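Local coordinates for twitching motility pilus retraction protein (Geobacter sulfurreducens PCA, PDB 5ZFQ) that probably hydrolyses ATP as a six-subunit motor that retracts type IV pili, the movement behind twitching motility, at residues 265-270 with 280-285; 311-316 with 329-334; 45-50 with 112-117; 27-32 with 77-82. All coordinates share one frame; numbering follows the deposited sequence.

Contact 1. Residues 265-270 with 280-285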
# COMPACT_ATOMS: atom_id res chain seq x y z
N ARG A 265 8.05 21.33 13.09
CA ARG A 265 7.50 20.69 11.89
C ARG A 265 8.58 20.16 10.95
O ARG A 265 8.39 19.10 10.35
CB ARG A 265 6.59 21.66 11.13
CG ARG A 265 5.89 21.05 9.92
CD ARG A 265 4.99 19.93 10.31
NE ARG A 265 4.27 20.28 11.52
CZ ARG A 265 3.21 21.08 11.57
NH1 ARG A 265 2.72 21.61 10.45
NH2 ARG A 265 2.63 21.36 12.74
N ILE A 266 9.69 20.88 10.81
CA ILE A 266 10.81 20.42 9.99
C ILE A 266 11.35 19.08 10.53
O ILE A 266 11.67 18.17 9.76
CB ILE A 266 11.96 21.44 9.95
CG1 ILE A 266 11.49 22.76 9.34
CG2 ILE A 266 13.16 20.88 9.20
CD1 ILE A 266 11.09 22.64 7.92
N VAL A 267 11.43 18.97 11.85
CA VAL A 267 12.05 17.82 12.49
C VAL A 267 11.10 16.63 12.56
O VAL A 267 11.45 15.51 12.21
CB VAL A 267 12.51 18.16 13.94
CG1 VAL A 267 13.14 16.96 14.60
CG2 VAL A 267 13.45 19.36 13.95
N ASP A 268 9.88 16.91 13.03
CA ASP A 268 8.96 15.87 13.45
C ASP A 268 8.48 14.96 12.33
O ASP A 268 8.00 13.86 12.60
CB ASP A 268 7.76 16.52 14.16
CG ASP A 268 8.13 17.12 15.53
OD1 ASP A 268 9.23 16.80 16.05
OD2 ASP A 268 7.31 17.89 16.09
N VAL A 269 8.62 15.37 11.07
CA VAL A 269 8.13 14.57 9.95
C VAL A 269 9.10 13.45 9.60
O VAL A 269 8.74 12.50 8.90
CB VAL A 269 7.89 15.43 8.68
CG1 VAL A 269 6.66 16.33 8.85
CG2 VAL A 269 9.13 16.24 8.35
N PHE A 270 10.32 13.59 10.09
CA PHE A 270 11.41 12.62 9.91
C PHE A 270 11.37 11.50 10.93
O PHE A 270 10.93 11.69 12.08
CB PHE A 270 12.77 13.31 10.02
CG PHE A 270 13.15 14.10 8.82
CD1 PHE A 270 13.74 13.47 7.72
CD2 PHE A 270 12.95 15.48 8.79
CE1 PHE A 270 14.10 14.21 6.60
CE2 PHE A 270 13.31 16.22 7.68
CZ PHE A 270 13.89 15.58 6.57
N ALA A 280 20.72 19.24 13.75
CA ALA A 280 22.11 19.69 13.62
C ALA A 280 22.26 20.48 12.34
O ALA A 280 22.91 21.52 12.32
CB ALA A 280 23.06 18.49 13.63
N GLN A 281 21.64 19.99 11.27
CA GLN A 281 21.58 20.69 10.00
C GLN A 281 20.89 22.04 10.12
O GLN A 281 21.42 23.07 9.64
CB GLN A 281 20.85 19.84 8.97
CG GLN A 281 21.76 18.96 8.14
CD GLN A 281 20.97 17.96 7.34
OE1 GLN A 281 20.16 17.21 7.90
NE2 GLN A 281 21.19 17.94 6.03
N LEU A 282 19.71 22.05 10.73
CA LEU A 282 18.95 23.28 10.86
C LEU A 282 19.74 24.31 11.63
O LEU A 282 19.72 25.50 11.29
CB LEU A 282 17.63 23.03 11.56
CG LEU A 282 16.41 22.68 10.72
CD1 LEU A 282 15.27 22.30 11.65
CD2 LEU A 282 16.03 23.86 9.84
N SER A 283 20.44 23.86 12.67
CA SER A 283 21.15 24.78 13.55
C SER A 283 22.24 25.47 12.75
O SER A 283 22.56 26.63 12.99
CB SER A 283 21.73 24.07 14.79
OG SER A 283 22.62 23.01 14.46
N PHE A 284 22.79 24.74 11.78
CA PHE A 284 23.88 25.23 10.96
C PHE A 284 23.42 26.19 9.84
O PHE A 284 24.01 27.26 9.65
CB PHE A 284 24.65 24.03 10.37
CG PHE A 284 25.69 24.40 9.35
CD1 PHE A 284 26.49 25.53 9.52
CD2 PHE A 284 25.88 23.61 8.22
CE1 PHE A 284 27.46 25.88 8.57
CE2 PHE A 284 26.85 23.95 7.28
CZ PHE A 284 27.64 25.09 7.46
N VAL A 285 22.35 25.82 9.13
CA VAL A 285 22.02 26.50 7.87
C VAL A 285 20.88 27.53 7.98
O VAL A 285 20.79 28.43 7.13
CB VAL A 285 21.64 25.47 6.75
CG1 VAL A 285 22.71 24.41 6.58
CG2 VAL A 285 20.29 24.84 7.01

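Contact 2. Residues 311-316 with 329-334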
# COMPACT_ATOMS: atom_id res chain seq x y z
N VAL A 311 15.64 35.45 14.01
CA VAL A 311 16.97 35.49 13.43
C VAL A 311 17.86 34.71 14.35
O VAL A 311 18.03 35.06 15.48
CB VAL A 311 17.51 36.91 13.34
CG1 VAL A 311 18.80 36.91 12.57
CG2 VAL A 311 16.53 37.80 12.63
N PRO A 312 18.44 33.59 13.80
CA PRO A 312 19.27 32.80 14.71
C PRO A 312 20.53 33.44 15.21
O PRO A 312 21.09 34.27 14.55
CB PRO A 312 19.63 31.59 13.89
CG PRO A 312 18.49 31.42 13.01
CD PRO A 312 18.34 32.78 12.51
N ASN A 313 20.95 33.05 16.40
CA ASN A 313 22.15 33.54 17.02
C ASN A 313 22.84 32.40 17.70
O ASN A 313 22.27 31.35 17.80
CB ASN A 313 21.90 34.71 17.95
CG ASN A 313 20.95 34.38 19.06
OD1 ASN A 313 20.81 33.26 19.47
ND2 ASN A 313 20.31 35.39 19.55
N PRO A 314 24.07 32.55 18.12
CA PRO A 314 24.70 31.39 18.76
C PRO A 314 23.76 30.67 19.73
O PRO A 314 23.64 29.44 19.67
CB PRO A 314 25.88 32.01 19.51
CG PRO A 314 26.27 33.15 18.67
CD PRO A 314 24.99 33.71 18.12
N ALA A 315 23.07 31.45 20.57
CA ALA A 315 22.21 30.91 21.61
C ALA A 315 21.07 30.04 21.08
O ALA A 315 20.71 29.03 21.70
CB ALA A 315 21.64 32.05 22.47
N ILE A 316 20.53 30.43 19.93
CA ILE A 316 19.39 29.73 19.32
C ILE A 316 19.82 28.49 18.54
O ILE A 316 19.16 27.45 18.59
CB ILE A 316 18.58 30.69 18.40
CG1 ILE A 316 17.82 31.70 19.27
CG2 ILE A 316 17.63 29.92 17.46
CD1 ILE A 316 16.94 32.66 18.52
N TYR A 329 11.63 30.79 21.81
CA TYR A 329 10.70 31.90 21.92
C TYR A 329 11.18 32.98 22.89
O TYR A 329 10.95 34.18 22.68
CB TYR A 329 9.32 31.38 22.34
CG TYR A 329 8.25 32.44 22.30
CD1 TYR A 329 7.71 32.86 21.08
CD2 TYR A 329 7.78 33.02 23.47
CE1 TYR A 329 6.72 33.84 21.05
CE2 TYR A 329 6.80 33.99 23.44
CZ TYR A 329 6.27 34.40 22.24
OH TYR A 329 5.30 35.37 22.23
N SER A 330 11.85 32.54 23.94
CA SER A 330 12.48 33.43 24.92
C SER A 330 13.51 34.37 24.29
O SER A 330 13.52 35.58 24.56
CB SER A 330 13.15 32.61 26.02
OG SER A 330 13.99 33.42 26.82
N GLN A 331 14.38 33.81 23.46
CA GLN A 331 15.40 34.59 22.77
C GLN A 331 14.78 35.62 21.82
O GLN A 331 15.37 36.65 21.53
CB GLN A 331 16.35 33.67 22.02
CG GLN A 331 17.21 32.85 22.94
CD GLN A 331 18.01 33.73 23.90
OE1 GLN A 331 18.82 34.57 23.48
NE2 GLN A 331 17.79 33.53 25.21
N MET A 332 13.57 35.34 21.36
CA MET A 332 12.94 36.24 20.40
C MET A 332 12.33 37.46 21.09
O MET A 332 12.15 38.52 20.46
CB MET A 332 11.89 35.48 19.60
CG MET A 332 12.39 34.14 19.12
SD MET A 332 11.25 33.24 18.06
CE MET A 332 10.33 34.56 17.25
N GLN A 333 11.98 37.31 22.35
CA GLN A 333 11.39 38.39 23.12
C GLN A 333 12.35 39.54 23.30
O GLN A 333 12.00 40.70 23.13
CB GLN A 333 10.97 37.86 24.47
CG GLN A 333 9.52 37.46 24.56
CD GLN A 333 9.31 36.39 25.59
OE1 GLN A 333 10.25 35.82 26.10
NE2 GLN A 333 8.07 36.10 25.91
N VAL A 334 13.60 39.21 23.57
CA VAL A 334 14.63 40.20 23.82
C VAL A 334 15.56 40.51 22.66
O VAL A 334 16.55 41.20 22.86
CB VAL A 334 15.51 39.77 24.99
CG1 VAL A 334 14.64 39.17 26.07
CG2 VAL A 334 16.51 38.75 24.53

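Contact 3. Residues 45-50 with 112-117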
# COMPACT_ATOMS: atom_id res chain seq x y z
N HIS A 45 -14.03 38.49 -13.65
CA HIS A 45 -14.83 37.28 -13.52
C HIS A 45 -15.71 37.06 -14.72
O HIS A 45 -16.44 37.96 -15.14
CB HIS A 45 -15.67 37.31 -12.25
CG HIS A 45 -14.87 37.13 -11.01
ND1 HIS A 45 -14.70 35.90 -10.41
CD2 HIS A 45 -14.16 38.02 -10.27
CE1 HIS A 45 -13.93 36.04 -9.34
NE2 HIS A 45 -13.59 37.32 -9.24
N ILE A 46 -15.61 35.86 -15.28
CA ILE A 46 -16.39 35.46 -16.45
C ILE A 46 -17.25 34.26 -16.09
O ILE A 46 -16.79 33.11 -16.07
CB ILE A 46 -15.48 35.10 -17.67
CG1 ILE A 46 -14.50 36.23 -17.97
CG2 ILE A 46 -16.34 34.74 -18.88
CD1 ILE A 46 -15.19 37.56 -18.32
N THR A 47 -18.52 34.52 -15.81
CA THR A 47 -19.41 33.45 -15.44
C THR A 47 -20.78 33.76 -15.99
O THR A 47 -21.08 34.93 -16.27
CB THR A 47 -19.43 33.27 -13.92
OG1 THR A 47 -19.96 31.98 -13.60
CG2 THR A 47 -20.28 34.34 -13.26
N THR A 48 -21.62 32.74 -16.16
CA THR A 48 -22.92 32.92 -16.81
C THR A 48 -23.96 33.65 -15.96
O THR A 48 -23.92 33.61 -14.74
CB THR A 48 -23.51 31.57 -17.23
OG1 THR A 48 -23.69 30.75 -16.07
CG2 THR A 48 -22.59 30.87 -18.23
N ASN A 49 -24.89 34.31 -16.64
CA ASN A 49 -26.05 35.02 -16.05
C ASN A 49 -25.60 36.24 -15.26
O ASN A 49 -26.34 36.80 -14.48
CB ASN A 49 -26.88 34.08 -15.17
CG ASN A 49 -27.38 32.88 -15.94
OD1 ASN A 49 -27.86 33.01 -17.07
ND2 ASN A 49 -27.26 31.70 -15.35
N SER A 50 -24.37 36.65 -15.52
CA SER A 50 -23.81 37.85 -14.96
C SER A 50 -23.03 38.56 -16.05
O SER A 50 -22.38 37.91 -16.86
CB SER A 50 -22.91 37.52 -13.76
OG SER A 50 -22.04 38.60 -13.47
N PHE A 112 -12.75 26.94 -15.08
CA PHE A 112 -13.36 25.80 -14.40
C PHE A 112 -14.77 25.59 -14.92
O PHE A 112 -15.26 26.38 -15.73
CB PHE A 112 -13.35 25.99 -12.86
CG PHE A 112 -14.05 27.25 -12.37
CD1 PHE A 112 -13.40 28.49 -12.41
CD2 PHE A 112 -15.33 27.19 -11.81
CE1 PHE A 112 -14.04 29.65 -11.93
CE2 PHE A 112 -15.98 28.35 -11.33
CZ PHE A 112 -15.33 29.57 -11.39
N ILE A 113 -15.41 24.50 -14.47
CA ILE A 113 -16.79 24.22 -14.81
C ILE A 113 -17.68 24.48 -13.60
O ILE A 113 -17.44 23.96 -12.49
CB ILE A 113 -17.01 22.76 -15.31
CG1 ILE A 113 -16.23 22.49 -16.60
CG2 ILE A 113 -18.48 22.52 -15.59
CD1 ILE A 113 -16.57 23.43 -17.74
N GLN A 114 -18.70 25.30 -13.79
CA GLN A 114 -19.71 25.41 -12.75
C GLN A 114 -21.09 25.28 -13.39
O GLN A 114 -21.38 25.91 -14.40
CB GLN A 114 -19.56 26.72 -11.96
CG GLN A 114 -19.95 27.99 -12.68
CD GLN A 114 -21.41 28.36 -12.43
OE1 GLN A 114 -21.93 28.20 -11.31
NE2 GLN A 114 -22.09 28.84 -13.48
N ARG A 115 -21.90 24.41 -12.79
CA ARG A 115 -23.25 24.13 -13.27
C ARG A 115 -23.31 23.89 -14.80
O ARG A 115 -24.19 24.42 -15.50
CB ARG A 115 -24.18 25.26 -12.83
CG ARG A 115 -24.62 25.12 -11.38
CD ARG A 115 -25.48 26.28 -10.91
NE ARG A 115 -24.72 27.52 -10.72
CZ ARG A 115 -25.23 28.66 -10.24
NH1 ARG A 115 -26.53 28.72 -9.90
NH2 ARG A 115 -24.47 29.74 -10.10
N GLY A 116 -22.36 23.10 -15.30
CA GLY A 116 -22.33 22.72 -16.70
C GLY A 116 -21.72 23.74 -17.63
O GLY A 116 -21.63 23.51 -18.85
N ALA A 117 -21.29 24.88 -17.08
CA ALA A 117 -20.77 25.98 -17.87
C ALA A 117 -19.31 26.31 -17.53
O ALA A 117 -18.85 26.11 -16.41
CB ALA A 117 -21.63 27.22 -17.68
O HOH W 1 -20.24 30.04 -15.89

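Contact 4. Residues 27-32 with 77-82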
# COMPACT_ATOMS: atom_id res chain seq x y z
N ALA A 27 -18.11 41.67 -26.65
CA ALA A 27 -16.71 42.06 -26.52
C ALA A 27 -15.77 40.84 -26.36
O ALA A 27 -16.16 39.80 -25.83
CB ALA A 27 -16.57 43.00 -25.36
N ASN A 28 -14.54 40.96 -26.83
CA ASN A 28 -13.59 39.86 -26.71
C ASN A 28 -12.73 40.09 -25.47
O ASN A 28 -12.83 41.16 -24.85
CB ASN A 28 -12.73 39.72 -27.98
CG ASN A 28 -11.90 40.97 -28.29
OD1 ASN A 28 -11.32 41.59 -27.40
ND2 ASN A 28 -11.84 41.34 -29.58
N MET A 29 -11.89 39.10 -25.13
CA MET A 29 -11.10 39.14 -23.90
C MET A 29 -10.08 40.29 -23.91
O MET A 29 -9.77 40.87 -22.86
CB MET A 29 -10.37 37.80 -23.66
CG MET A 29 -11.26 36.69 -23.11
SD MET A 29 -11.99 37.05 -21.48
CE MET A 29 -10.61 36.79 -20.37
N HIS A 30 -9.57 40.62 -25.09
CA HIS A 30 -8.63 41.72 -25.20
C HIS A 30 -9.28 43.00 -24.68
O HIS A 30 -8.75 43.64 -23.78
CB HIS A 30 -8.16 41.89 -26.65
CG HIS A 30 -7.05 42.87 -26.80
ND1 HIS A 30 -7.24 44.24 -26.73
CD2 HIS A 30 -5.73 42.69 -27.02
CE1 HIS A 30 -6.09 44.85 -26.91
NE2 HIS A 30 -5.15 43.94 -27.08
N GLN A 31 -10.44 43.34 -25.25
CA GLN A 31 -11.29 44.42 -24.73
C GLN A 31 -11.54 44.30 -23.23
O GLN A 31 -11.41 45.28 -22.50
CB GLN A 31 -12.64 44.42 -25.44
CG GLN A 31 -12.58 44.85 -26.85
CD GLN A 31 -13.93 44.73 -27.53
OE1 GLN A 31 -14.32 43.64 -27.97
NE2 GLN A 31 -14.66 45.84 -27.63
N LEU A 32 -11.90 43.11 -22.79
CA LEU A 32 -12.27 42.93 -21.39
C LEU A 32 -11.09 43.15 -20.44
O LEU A 32 -11.23 43.79 -19.40
CB LEU A 32 -12.90 41.54 -21.17
CG LEU A 32 -14.34 41.39 -21.71
CD1 LEU A 32 -14.91 40.00 -21.43
CD2 LEU A 32 -15.27 42.47 -21.15
N CYS A 77 -13.20 32.29 -22.45
CA CYS A 77 -12.13 31.62 -21.75
C CYS A 77 -11.28 30.77 -22.73
O CYS A 77 -10.09 30.53 -22.50
CB CYS A 77 -12.68 30.74 -20.62
SG CYS A 77 -13.53 31.64 -19.25
N TYR A 78 -11.87 30.33 -23.84
CA TYR A 78 -11.10 29.54 -24.79
C TYR A 78 -10.17 30.40 -25.62
O TYR A 78 -9.13 29.94 -26.08
CB TYR A 78 -12.01 28.73 -25.69
CG TYR A 78 -12.33 27.35 -25.13
CD1 TYR A 78 -12.51 27.15 -23.75
CD2 TYR A 78 -12.45 26.26 -25.97
CE1 TYR A 78 -12.81 25.87 -23.24
CE2 TYR A 78 -12.76 25.00 -25.48
CZ TYR A 78 -12.94 24.81 -24.13
OH TYR A 78 -13.22 23.54 -23.70
N SER A 79 -10.51 31.68 -25.76
CA SER A 79 -9.77 32.57 -26.63
C SER A 79 -8.37 32.90 -26.10
O SER A 79 -7.49 33.32 -26.86
CB SER A 79 -10.57 33.85 -26.89
OG SER A 79 -10.49 34.76 -25.82
N ILE A 80 -8.13 32.68 -24.80
CA ILE A 80 -6.77 32.85 -24.28
C ILE A 80 -6.05 31.53 -24.05
O ILE A 80 -5.18 31.45 -23.18
CB ILE A 80 -6.76 33.63 -22.96
CG1 ILE A 80 -7.78 33.05 -21.97
CG2 ILE A 80 -7.01 35.11 -23.23
CD1 ILE A 80 -7.21 32.11 -20.96
N LEU A 81 -6.41 30.51 -24.84
CA LEU A 81 -5.89 29.15 -24.68
C LEU A 81 -5.32 28.56 -25.97
O LEU A 81 -5.84 28.78 -27.08
CB LEU A 81 -6.97 28.18 -24.17
CG LEU A 81 -7.56 28.35 -22.77
CD1 LEU A 81 -8.36 27.11 -22.33
CD2 LEU A 81 -6.48 28.70 -21.78
N THR A 82 -4.25 27.80 -25.78
CA THR A 82 -3.69 26.95 -26.81
C THR A 82 -4.52 25.68 -26.90
O THR A 82 -5.34 25.39 -26.03
CB THR A 82 -2.24 26.60 -26.49
OG1 THR A 82 -2.22 25.50 -25.58
CG2 THR A 82 -1.55 27.79 -25.84

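Contact 1. Residues 265-270 with 280-285
Leu282 reaches across to Ile266 with one methyl in the lead: its CD1 lies 3.5 Å from Ile266 CG2, while Leu282 CG stands 4.0 Å from the same CG2. The two side chains meet aslant, branch against branch. Because Ile266 places CG1 anti to the carbonyl carbon (chi1 -61°), its other branch, CG2, is the one presented to the leucine. Leu282 answers with a second torsion (chi2 172°) that sets CD1 anti to CA, extended towards Ile266. Val267 adds a looser touch, its CG2 coming within 4.2 Å of Leu282 CD1, so that a single leucine methyl meets both neighbouring residues.

Val278, on the same helix as Leu282, also packs on Ile266, and Ile320 lies against Leu282 from helix 314-321. Both helices lie beside the seven-stranded mixed sheet, where Val285 shares backbone bonding with Leu151 of strand 150-155. Polar groups are dealt with on their own side. Ala280 O accepts from Ser283 OG at 2.6 Å and from Phe284 N at 3.3 Å, both arriving from one face of the carbonyl plane. Phe270 N bonds Val267 O at 3.1 Å, and the ring of Phe270 turns its edge to Ile266 O and Val267 O.

No hydrogen bond crosses between 265-270 and 280-285. Two consecutive helices are therefore joined here by buried aliphatic branches, through shape and exclusion of water rather than directed polar bonds.

Contact 2. Residues 311-316 with 329-334
Ile316 and Gln331 run past one another in opposite directions, and it is the aliphatic part of the glutamine that does the touching. Gln331 CB lies 3.7 Å from Ile316 CG1 and equally 3.7 Å from Ile316 CD1, with Gln331 CG following at 3.9 Å from CG1. The isoleucine starts off alongside the opposing segment, but its extended chain brings CD1 closer. A kink at the second torsion of Gln331 (chi2 -56°) then swings the carboxamide away from that contact and towards the start of helix 314-321. There its OE1 stands 3.9 Å from Ala315 CB. Asn313 ND2 is more distant from the same oxygen, at 4.3 Å, beyond ordinary hydrogen-bonding range.

Asn313 has its own task. Its OD1 accepts from Ile316 N at 2.9 Å, the donor lying nearly in line with the side-chain C=O (169°), although the N-H...O angle is only 141°. The residue that packs on Gln331 is thus also the one whose backbone the cap engages. Behind them, Met310 of strand 303-310 touches both Ile316 and Met332, and Phe339 lies on Asn313.

Seen whole, this is an asparagine N-cap at a strand-to-helix passage: strand 303-310, outermost in this chain's seven-stranded mixed sheet, gives way to helix 314-321, whose first turn is met on one side by Gln331 of the short, weakly bonded helix 328-333.

Contact 3. Residues 45-50 with 112-117
OE1 of Gln114, the residue whose amide nitrogen faces Thr47 and Thr48, is gripped by several donors. Arg115 NE reaches it at 2.9 Å and Arg115 NH2 at 3.2 Å, a side-on hold by two nitrogens on one atom, and Gln201 N of a neighbouring subunit bonds it as well. The oxygen lies in the guanidinium plane, whereas the two arginine nitrogens come from opposite faces of the carboxamide plane. The grip should restrain rotation of the amide.

Gln114 and Arg115 belong to a tight beta hairpin, a two-residue type I' turn linking strands 105-114 and 117-125 of the antiparallel N-terminal sheet. It is closed by paired backbone bonds, Gln114 N to Ala117 O and Ala117 N to Gln114 O. Facing it, strand 43-46 ends and the chain makes a type II turn from Thr47 to Ser50.

Gln114 bends at its second torsion (chi2 92°), which brings NE2 up to both threonine hydroxyls: 3.6 Å from Thr48 OG1 and 3.8 Å from Thr47 OG1, contacts too long to count as firm bonds. Thr47 OG1 finds its stronger partner in Asn200 of the neighbouring subunit, so the contact forms part of the intersubunit surface.

Thr48 CG2 closes on Ala117 CB at 3.8 Å. A water links the two segments, accepting from Thr48 N at 3.0 Å and from Gln114 NE2 at 3.3 Å.

Contact 4. Residues 27-32 with 77-82
Met29 crosses to Ser79 and Ile80 from the first turn of helix 29-38. Its CB lies 3.7 Å from Ser79 OG on one flank and 4.3 Å from Ile80 CG2 on another, the latter a loose apolar touch. CG comes closer to the serine, 3.4 Å from Ser79 OG, a carbon resting against a hydroxyl whose polar partner is Leu76 O on its own helix. Successive bends (chi2 -62°, chi3 -76°) fold the chain back on itself and take SD and CE away from Ser79, with no atom of 77-82 within 4.5 Å of either.

The backbone that carries Met29 is fixed by a capping box. Asn28 OD1 accepts from Gln31 N at 2.9 Å, and Gln31 OE1 in return accepts from Asn28 N, also at 2.9 Å, tying off the helix start just beside the contact.

The join thus brings the beginning of helix 29-38 against the end of helix 70-79. Strand 117-125 of the antiparallel sheet lies beneath both, Phe122 touching Met29, Cys77 and Ile80, while Phe99 of strand 94-101 completes the setting of Ile80.

How the contacts relate
From the N terminus, contact 4 opens at 27-32 and contact 3 at 45-50; contact 4 closes at 77-82 and contact 3 only at 112-117, so the two cross. They touch, with Ile46 packing on both Leu32 and Cys77. Contact 4 sets helix 29-38 against the end of helix 70-79; contact 3 joins the turn after strand 43-46 to the hairpin of strands 105-114 and 117-125. Contacts 1 and 2 follow in series on the opposite side of the chain's centre, each closing a short connection between two successive helices. Their centres are about 17 Å apart. Contacts 1 and 3 both also touch one and the same neighbouring subunit, and contact 1 touches a further one.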